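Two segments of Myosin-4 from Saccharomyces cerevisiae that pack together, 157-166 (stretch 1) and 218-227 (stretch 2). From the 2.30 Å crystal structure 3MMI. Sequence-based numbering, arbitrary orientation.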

ATOM      1  N   LEU A 157       4.452   2.886  -2.855  1.00 28.50           N
ATOM      2  CA  LEU A 157       4.252   2.462  -1.489  1.00 28.67           C
ATOM      3  C   LEU A 157       5.056   1.226  -1.142  1.00 30.37           C
ATOM      4  O   LEU A 157       5.668   1.149  -0.064  1.00 31.80           O
ATOM      5  CB  LEU A 157       2.774   2.246  -1.132  1.00 27.35           C
ATOM      6  CG  LEU A 157       2.444   2.008   0.369  1.00 28.31           C
ATOM      7  CD1 LEU A 157       2.990   3.063   1.301  1.00 23.44           C
ATOM      8  CD2 LEU A 157       1.042   1.830   0.664  1.00 25.53           C
ATOM      9  N   VAL A 158       5.092   0.248  -2.038  1.00 30.76           N
ATOM     10  CA  VAL A 158       5.865  -0.963  -1.692  1.00 30.30           C
ATOM     11  C   VAL A 158       7.306  -0.589  -1.680  1.00 29.18           C
ATOM     12  O   VAL A 158       8.057  -1.014  -0.806  1.00 28.27           O
ATOM     13  CB  VAL A 158       5.593  -2.225  -2.625  1.00 30.96           C
ATOM     14  CG1 VAL A 158       4.090  -2.435  -2.783  1.00 30.14           C
ATOM     15  CG2 VAL A 158       6.264  -1.989  -4.006  1.00 41.38           C
ATOM     16  N   LYS A 159       7.747   0.179  -2.663  1.00 30.04           N
ATOM     17  CA  LYS A 159       9.184   0.572  -2.664  1.00 30.10           C
ATOM     18  C   LYS A 159       9.491   1.396  -1.413  1.00 29.94           C
ATOM     19  O   LYS A 159      10.490   1.175  -0.660  1.00 26.86           O
ATOM     20  CB  LYS A 159       9.528   1.378  -3.889  1.00 31.24           C
ATOM     21  CG  LYS A 159      10.967   1.833  -3.901  1.00 30.44           C
ATOM     22  CD  LYS A 159      11.275   2.577  -5.237  1.00 37.92           C
ATOM     23  CE  LYS A 159      12.513   3.561  -5.103  1.00 42.76           C
ATOM     24  NZ  LYS A 159      12.315   4.957  -5.740  1.00 43.08           N
ATOM     25  N   PHE A 160       8.598   2.342  -1.139  1.00 29.48           N
ATOM     26  CA  PHE A 160       8.767   3.114   0.094  1.00 27.39           C
ATOM     27  C   PHE A 160       8.805   2.208   1.314  1.00 28.07           C
ATOM     28  O   PHE A 160       9.772   2.253   2.103  1.00 27.64           O
ATOM     29  CB  PHE A 160       7.682   4.145   0.259  1.00 26.95           C
ATOM     30  CG  PHE A 160       7.726   4.821   1.541  1.00 26.69           C
ATOM     31  CD1 PHE A 160       8.889   5.437   1.972  1.00 36.94           C
ATOM     32  CD2 PHE A 160       6.629   4.843   2.366  1.00 34.37           C
ATOM     33  CE1 PHE A 160       8.974   6.092   3.207  1.00 34.87           C
ATOM     34  CE2 PHE A 160       6.694   5.512   3.648  1.00 33.34           C
ATOM     35  CZ  PHE A 160       7.881   6.125   4.038  1.00 32.77           C
ATOM     36  N   MET A 161       7.802   1.352   1.474  1.00 25.70           N
ATOM     37  CA  MET A 161       7.779   0.433   2.641  1.00 27.70           C
ATOM     38  C   MET A 161       8.857  -0.635   2.767  1.00 29.12           C
ATOM     39  O   MET A 161       9.213  -1.030   3.905  1.00 29.32           O
ATOM     40  CB  MET A 161       6.383  -0.247   2.763  1.00 26.91           C
ATOM     41  CG  MET A 161       5.343   0.703   3.386  1.00 23.11           C
ATOM     42  SD  MET A 161       5.987   1.392   4.936  1.00 36.47           S
ATOM     43  CE  MET A 161       5.174   2.887   5.061  1.00 49.57           C
ATOM     44  N   LYS A 162       9.393  -1.091   1.633  1.00 29.61           N
ATOM     45  CA  LYS A 162      10.604  -1.963   1.652  1.00 32.65           C
ATOM     46  C   LYS A 162      11.763  -1.217   2.430  1.00 32.59           C
ATOM     47  O   LYS A 162      12.358  -1.772   3.357  1.00 33.53           O
ATOM     48  CB  LYS A 162      11.052  -2.281   0.198  1.00 33.65           C
ATOM     49  CG  LYS A 162      12.285  -3.171   0.112  1.00 42.06           C
ATOM     50  N   HIS A 163      12.043   0.014   2.013  1.00 30.38           N
ATOM     51  CA  HIS A 163      13.113   0.807   2.603  1.00 31.44           C
ATOM     52  C   HIS A 163      12.840   1.128   4.067  1.00 31.89           C
ATOM     53  O   HIS A 163      13.708   0.948   4.921  1.00 29.06           O
ATOM     54  CB  HIS A 163      13.320   2.100   1.813  1.00 28.48           C
ATOM     55  N   ALA A 164      11.634   1.606   4.357  1.00 29.64           N
ATOM     56  CA  ALA A 164      11.285   1.978   5.729  1.00 28.01           C
ATOM     57  C   ALA A 164      11.311   0.798   6.678  1.00 30.51           C
ATOM     58  O   ALA A 164      11.651   0.985   7.864  1.00 29.28           O
ATOM     59  CB  ALA A 164       9.904   2.640   5.819  1.00 30.13           C
ATOM     60  N   SER A 165      10.896  -0.400   6.227  1.00 28.95           N
ATOM     61  CA  SER A 165      10.954  -1.583   7.075  1.00 30.01           C
ATOM     62  C   SER A 165      12.326  -2.014   7.406  1.00 30.84           C
ATOM     63  O   SER A 165      12.505  -2.582   8.457  1.00 30.62           O
ATOM     64  CB  SER A 165      10.370  -2.855   6.453  1.00 29.35           C
ATOM     65  OG  SER A 165       9.085  -2.619   6.063  1.00 33.96           O
ATOM     66  N   ALA A 166      13.290  -1.819   6.493  1.00 33.11           N
ATOM     67  CA  ALA A 166      14.721  -2.138   6.812  1.00 34.76           C
ATOM     68  C   ALA A 166      15.239  -1.158   7.861  1.00 35.74           C
ATOM     69  O   ALA A 166      15.738  -1.532   8.910  1.00 37.18           O
ATOM     70  CB  ALA A 166      15.603  -2.070   5.559  1.00 33.62           C
ATOM     71  N   ASP A 218      -2.809   1.070   4.230  1.00 21.03           N
ATOM     72  CA  ASP A 218      -1.997   0.292   3.329  1.00 20.64           C
ATOM     73  C   ASP A 218      -0.619  -0.020   3.905  1.00 19.62           C
ATOM     74  O   ASP A 218       0.042  -0.990   3.544  1.00 19.69           O
ATOM     75  CB  ASP A 218      -1.899   0.961   1.955  1.00 20.33           C
ATOM     76  CG  ASP A 218      -3.231   0.962   1.206  1.00 21.17           C
ATOM     77  OD1 ASP A 218      -4.142   0.203   1.627  1.00 21.27           O
ATOM     78  OD2 ASP A 218      -3.383   1.743   0.243  1.00 20.86           O
ATOM     79  N   THR A 219      -0.144   0.916   4.712  1.00 22.80           N
ATOM     80  CA  THR A 219       1.123   0.780   5.397  1.00 22.26           C
ATOM     81  C   THR A 219       1.097  -0.447   6.293  1.00 20.47           C
ATOM     82  O   THR A 219       2.018  -1.266   6.281  1.00 21.56           O
ATOM     83  CB  THR A 219       1.465   2.070   6.202  1.00 23.80           C
ATOM     84  OG1 THR A 219       1.794   3.108   5.262  1.00 23.66           O
ATOM     85  CG2 THR A 219       2.731   1.855   7.085  1.00 24.22           C
ATOM     86  N   LEU A 220       0.043  -0.570   7.053  1.00 18.39           N
ATOM     87  CA  LEU A 220      -0.228  -1.806   7.741  1.00 20.00           C
ATOM     88  C   LEU A 220      -0.484  -3.047   6.843  1.00 19.29           C
ATOM     89  O   LEU A 220      -0.134  -4.148   7.235  1.00 17.99           O
ATOM     90  CB  LEU A 220      -1.411  -1.592   8.624  1.00 18.81           C
ATOM     91  CG  LEU A 220      -1.291  -0.632   9.840  1.00 29.18           C
ATOM     92  CD1 LEU A 220      -2.588  -0.608  10.624  1.00 26.02           C
ATOM     93  CD2 LEU A 220      -0.094  -0.926  10.785  1.00 23.21           C
ATOM     94  N   LYS A 221      -1.149  -2.877   5.689  1.00 20.03           N
ATOM     95  CA  LYS A 221      -1.368  -4.020   4.797  1.00 20.21           C
ATOM     96  C   LYS A 221      -0.014  -4.451   4.359  1.00 21.31           C
ATOM     97  O   LYS A 221       0.260  -5.658   4.286  1.00 24.40           O
ATOM     98  CB  LYS A 221      -2.276  -3.719   3.614  1.00 21.11           C
ATOM     99  CG  LYS A 221      -3.768  -3.598   3.973  1.00 19.39           C
ATOM    100  CD  LYS A 221      -4.621  -3.339   2.704  1.00 22.83           C
ATOM    101  N   TYR A 222       0.891  -3.499   4.113  1.00 21.11           N
ATOM    102  CA  TYR A 222       2.192  -3.928   3.731  1.00 19.29           C
ATOM    103  C   TYR A 222       2.916  -4.710   4.834  1.00 19.36           C
ATOM    104  O   TYR A 222       3.669  -5.631   4.551  1.00 19.37           O
ATOM    105  CB  TYR A 222       3.050  -2.746   3.313  1.00 21.25           C
ATOM    106  CG  TYR A 222       4.423  -3.186   2.888  1.00 17.97           C
ATOM    107  CD1 TYR A 222       4.709  -3.411   1.556  1.00 25.33           C
ATOM    108  CD2 TYR A 222       5.434  -3.384   3.827  1.00 23.69           C
ATOM    109  CE1 TYR A 222       5.990  -3.787   1.148  1.00 31.89           C
ATOM    110  CE2 TYR A 222       6.713  -3.810   3.471  1.00 25.00           C
ATOM    111  CZ  TYR A 222       6.995  -3.999   2.117  1.00 29.99           C
ATOM    112  OH  TYR A 222       8.236  -4.392   1.695  1.00 31.15           O
ATOM    113  N   LEU A 223       2.764  -4.296   6.088  1.00 19.71           N
ATOM    114  CA  LEU A 223       3.545  -4.942   7.170  1.00 23.41           C
ATOM    115  C   LEU A 223       2.948  -6.319   7.488  1.00 20.71           C
ATOM    116  O   LEU A 223       3.669  -7.223   7.837  1.00 23.03           O
ATOM    117  CB  LEU A 223       3.680  -4.054   8.461  1.00 21.05           C
ATOM    118  CG  LEU A 223       4.511  -2.733   8.289  1.00 23.51           C
ATOM    119  CD1 LEU A 223       4.170  -1.712   9.426  1.00 27.42           C
ATOM    120  CD2 LEU A 223       6.008  -2.925   8.305  1.00 18.98           C
ATOM    121  N   ASN A 224       1.656  -6.474   7.326  1.00 19.74           N
ATOM    122  CA  ASN A 224       0.996  -7.834   7.288  1.00 19.87           C
ATOM    123  C   ASN A 224       1.768  -8.857   6.377  1.00 19.32           C
ATOM    124  O   ASN A 224       2.229  -9.895   6.885  1.00 19.31           O
ATOM    125  CB  ASN A 224      -0.468  -7.648   6.807  1.00 19.53           C
ATOM    126  CG  ASN A 224      -1.250  -8.940   6.769  1.00 21.85           C
ATOM    127  OD1 ASN A 224      -1.367  -9.634   7.816  1.00 22.40           O
ATOM    128  ND2 ASN A 224      -1.689  -9.329   5.605  1.00 19.99           N
ATOM    129  N   VAL A 225       2.045  -8.467   5.114  1.00 20.55           N
ATOM    130  CA  VAL A 225       2.768  -9.278   4.073  1.00 21.85           C
ATOM    131  C   VAL A 225       4.152  -9.606   4.545  1.00 20.81           C
ATOM    132  O   VAL A 225       4.541 -10.737   4.704  1.00 19.04           O
ATOM    133  CB  VAL A 225       2.794  -8.450   2.742  1.00 20.60           C
ATOM    134  CG1 VAL A 225       3.756  -9.134   1.738  1.00 24.07           C
ATOM    135  CG2 VAL A 225       1.373  -8.361   2.238  1.00 20.34           C
ATOM    136  N   MET A 226       4.872  -8.555   4.929  1.00 23.63           N
ATOM    137  CA  MET A 226       6.301  -8.713   5.329  1.00 22.78           C
ATOM    138  C   MET A 226       6.425  -9.531   6.596  1.00 20.32           C
ATOM    139  O   MET A 226       7.282 -10.406   6.778  1.00 21.09           O
ATOM    140  CB  MET A 226       6.853  -7.341   5.567  1.00 24.11           C
ATOM    141  CG  MET A 226       8.290  -7.345   5.905  1.00 33.74           C
ATOM    142  SD  MET A 226       8.629  -6.028   7.052  1.00 48.85           S
ATOM    143  CE  MET A 226       9.021  -7.006   8.484  1.00 47.38           C
ATOM    144  N   LEU A 227       5.510  -9.269   7.515  1.00 18.80           N
ATOM    145  CA  LEU A 227       5.598  -9.957   8.785  1.00 17.56           C
ATOM    146  C   LEU A 227       5.201 -11.420   8.647  1.00 16.61           C
ATOM    147  O   LEU A 227       5.861 -12.311   9.125  1.00 14.85           O
ATOM    148  CB  LEU A 227       4.742  -9.313   9.865  1.00 16.37           C
ATOM    149  CG  LEU A 227       5.304  -8.041  10.531  1.00 25.04           C
ATOM    150  CD1 LEU A 227       4.208  -7.404  11.335  1.00 18.77           C
ATOM    151  CD2 LEU A 227       6.453  -8.287  11.450  1.00 13.39           C
TER

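Two helical segments of Myosin-4 cross at a steep angle and pack through van der Waals contacts centred on one tyrosine, with no hydrogen bond between them among the modelled atoms. Their axes approach to 10.4 Å and their N-to-C directions differ by 62°, so the contact is local; backbones come closest where Met 161 CA lies 7.2 Å from Tyr 222 CA. Tyr 222 points toward the first helix and fits as a knob among Val 158, Met 161, Lys 162 and Ser 165. Met 161 covers one face of the Tyr 222 ring: Met 161 CB sits 3.4 Å from the ring centroid, nearly on the normal, a CH-pi contact. Val 158 CB adds an apolar contact at 4.1 Å from Tyr 222 CE1. Tyr 222 OH lies 3.4 Å from Lys 162 CA, but its 3.5 Å approach to Lys 162 N has poor hydrogen-bond geometry; that amide already bonds Val 158 O. Toward one end, Leu 157 CD2 packs 3.3 Å from the Asp 218 CB methylene, OD2 being hydrogen-bonded elsewhere in the structure, and methyls Met 161 CE and Thr 219 CG2 meet at 3.3 Å. Toward the other, Ser 165 OG donates its proton to Met 161 O (2.7 Å) within its own helix, so Ser 165 OG meets Leu 223 CD2 (3.8 Å) and Met 226 SD (3.6 Å) through van der Waals contacts alone.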